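Local coordinates for 3-hydroxyacyl-CoA dehydrogenase (Archaeoglobus fulgidus, PDB 1ZEJ), which probably acts as an NAD-dependent dehydrogenase of the 3-hydroxyacyl-CoA dehydrogenase family, perhaps on L-gulonate, and forms a homodimer, at residues A[112-115]-A[116-120]. Sequence-based numbering, arbitrary orientation. Where two conformers were deposited one is given.
Sequences VDDI and AERLD
Arg118 folds back on Asp114, and the pair gives a worked example of how a side chain from the turn beyond a short helix, here helix 112-116, can serve a carbonyl of its last turn. Two backbone bonds in i to i+4 spacing come first: Ala116 N to Val112 O, 2.8 Å, and Glu117 N to Asp113 O, 3.0 Å. The spacing then tightens to i to i+3, where Arg118 N bonds to Ile115 O at 2.9 Å, overlapping a type I beta turn from Ala116 to Leu119.

Asp114 O is taken by the guanidinium of Arg118, whose NH1 donates to it over 2.8 Å. Arg118 CG lies anti to its own carbonyl carbon (chi1 -70°) and the chain runs extended to NE, which carries Arg118 CD past Asp114 O at 3.3 Å; the carbonyl meets the guanidinium edge, 17° out of its plane.

Among the charged groups, Arg118 NH1 also forms a salt bridge with Glu117 OE2, 2.9 Å, although the hydrogen bond within it is bent and weak. The carboxylates of Asp114 and Glu117 lie side by side, with Asp114 OD1 and Glu117 OE2 4.1 Å apart. A water donating to Asp114 OD1 and, weakly, to Glu117 OE1 spans them, and the nearby arginine probably eases their repulsion. Each acid has a further partner: Arg146 for Glu117, and Arg239 of the second subunit for Asp114, which ties this part of the chain to the dimer interface.

Within the Rossmann-type NAD-binding domain, Ile115 and Leu119 pack on Leu92 of helix 85-96 and on Phe125 of strand 125-130; the chain then runs on from helix 112-116 to that strand.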
ATOM      1  N   VAL A 112      11.298   6.272 -20.946  1.00 30.18           N
ATOM      2  CA  VAL A 112      11.781   5.327 -21.940  1.00 29.43           C
ATOM      3  C   VAL A 112      11.494   5.796 -23.353  1.00 28.59           C
ATOM      4  O   VAL A 112      12.292   5.516 -24.281  1.00 27.81           O
ATOM      5  CB  VAL A 112      11.243   3.868 -21.740  1.00 29.70           C
ATOM      6  CG1 VAL A 112      11.731   3.331 -20.398  1.00 34.00           C
ATOM      7  CG2 VAL A 112       9.696   3.807 -21.850  1.00 31.96           C
ATOM      8  N   ASP A 113      10.390   6.517 -23.524  1.00 27.91           N
ATOM      9  CA  ASP A 113      10.085   7.091 -24.836  1.00 29.01           C
ATOM     10  C   ASP A 113      11.101   8.176 -25.214  1.00 28.80           C
ATOM     11  O   ASP A 113      11.522   8.259 -26.375  1.00 28.38           O
ATOM     12  CB  ASP A 113       8.655   7.611 -24.893  1.00 29.74           C
ATOM     13  CG  ASP A 113       7.641   6.467 -25.038  1.00 31.65           C
ATOM     14  OD1 ASP A 113       7.356   6.082 -26.158  1.00 34.06           O
ATOM     15  OD2 ASP A 113       7.147   5.973 -24.033  1.00 35.74           O
ATOM     16  N   ASP A 114      11.535   8.983 -24.249  1.00 28.21           N
ATOM     17  CA  ASP A 114      12.523  10.029 -24.577  1.00 27.69           C
ATOM     18  C   ASP A 114      13.881   9.405 -24.957  1.00 27.30           C
ATOM     19  O   ASP A 114      14.597   9.889 -25.850  1.00 26.72           O
ATOM     20  CB  ASP A 114      12.705  11.012 -23.436  1.00 28.03           C
ATOM     21  CG  ASP A 114      11.537  11.928 -23.251  1.00 29.76           C
ATOM     22  OD1 ASP A 114      10.531  11.905 -24.011  1.00 30.50           O
ATOM     23  OD2 ASP A 114      11.630  12.690 -22.295  1.00 31.19           O
ATOM     24  N   ILE A 115      14.254   8.329 -24.270  1.00 27.22           N
ATOM     25  CA  ILE A 115      15.434   7.576 -24.652  1.00 27.49           C
ATOM     26  C   ILE A 115      15.273   6.923 -26.040  1.00 27.84           C
ATOM     27  O   ILE A 115      16.115   7.114 -26.938  1.00 28.65           O
ATOM     28  CB  ILE A 115      15.779   6.483 -23.614  1.00 27.02           C
ATOM     29  CG1 ILE A 115      16.189   7.119 -22.294  1.00 28.66           C
ATOM     30  CG2 ILE A 115      16.896   5.587 -24.135  1.00 26.52           C
ATOM     31  CD1 ILE A 115      16.178   6.136 -21.127  1.00 28.92           C
ATOM     32  N   ALA A 116      14.171   6.207 -26.216  1.00 27.06           N
ATOM     33  CA  ALA A 116      13.931   5.449 -27.443  1.00 28.00           C
ATOM     34  C   ALA A 116      13.949   6.305 -28.669  1.00 26.99           C
ATOM     35  O   ALA A 116      14.415   5.894 -29.703  1.00 27.89           O
ATOM     36  CB  ALA A 116      12.585   4.768 -27.355  1.00 27.65           C
ATOM     37  N   GLU A 117      13.411   7.502 -28.583  1.00 28.15           N
ATOM     38  CA  GLU A 117      13.345   8.350 -29.770  1.00 29.13           C
ATOM     39  C   GLU A 117      14.727   8.873 -30.203  1.00 28.67           C
ATOM     40  O   GLU A 117      14.860   9.415 -31.308  1.00 27.06           O
ATOM     41  CB  GLU A 117      12.307   9.457 -29.594  1.00 29.90           C
ATOM     42  CG  GLU A 117      12.626  10.520 -28.624  1.00 32.52           C
ATOM     43  CD  GLU A 117      11.453  11.505 -28.443  1.00 33.29           C
ATOM     44  OE1 GLU A 117      10.278  11.196 -28.771  1.00 37.06           O
ATOM     45  OE2 GLU A 117      11.720  12.573 -27.890  1.00 38.58           O
ATOM     46  N   ARG A 118      15.755   8.683 -29.352  1.00 27.66           N
ATOM     47  CA  ARG A 118      17.099   9.107 -29.678  1.00 28.60           C
ATOM     48  C   ARG A 118      18.016   7.942 -30.110  1.00 28.12           C
ATOM     49  O   ARG A 118      19.188   8.157 -30.423  1.00 28.55           O
ATOM     50  CB  ARG A 118      17.665   9.878 -28.491  1.00 27.97           C
ATOM     51  CG  ARG A 118      16.999  11.207 -28.330  1.00 31.51           C
ATOM     52  CD  ARG A 118      17.148  11.766 -26.931  1.00 35.37           C
ATOM     53  NE  ARG A 118      16.625  13.132 -26.840  1.00 35.80           N
ATOM     54  CZ  ARG A 118      15.337  13.471 -26.696  1.00 37.73           C
ATOM     55  NH1 ARG A 118      14.344  12.558 -26.604  1.00 31.75           N
ATOM     56  NH2 ARG A 118      15.041  14.769 -26.639  1.00 39.79           N
ATOM     57  N   LEU A 119      17.465   6.740 -30.177  1.00 27.99           N
ATOM     58  CA  LEU A 119      18.181   5.560 -30.651  1.00 28.03           C
ATOM     59  C   LEU A 119      17.922   5.306 -32.131  1.00 28.82           C
ATOM     60  O   LEU A 119      16.868   5.649 -32.674  1.00 27.82           O
ATOM     61  CB  LEU A 119      17.772   4.292 -29.861  1.00 27.47           C
ATOM     62  CG  LEU A 119      17.877   4.364 -28.355  1.00 28.09           C
ATOM     63  CD1 LEU A 119      17.502   3.018 -27.811  1.00 29.80           C
ATOM     64  CD2 LEU A 119      19.295   4.784 -27.862  1.00 29.27           C
ATOM     65  N   ASP A 120      18.887   4.650 -32.750  1.00 29.56           N
ATOM     66  CA  ASP A 120      18.764   4.216 -34.152  1.00 30.41           C
ATOM     67  C   ASP A 120      17.801   3.048 -34.319  1.00 29.80           C
ATOM     68  O   ASP A 120      17.112   2.960 -35.316  1.00 28.74           O
ATOM     69  CB  ASP A 120      20.155   3.790 -34.639  0.50 30.11           C
ATOM     70  CG  ASP A 120      20.278   3.757 -36.142  0.50 32.09           C
ATOM     71  OD1 ASP A 120      20.080   4.811 -36.793  0.50 34.45           O
ATOM     72  OD2 ASP A 120      20.642   2.689 -36.671  0.50 35.19           O
TER
HETATM   73  O   HOH W   1       8.944  10.935 -26.275  1.00 40.22           O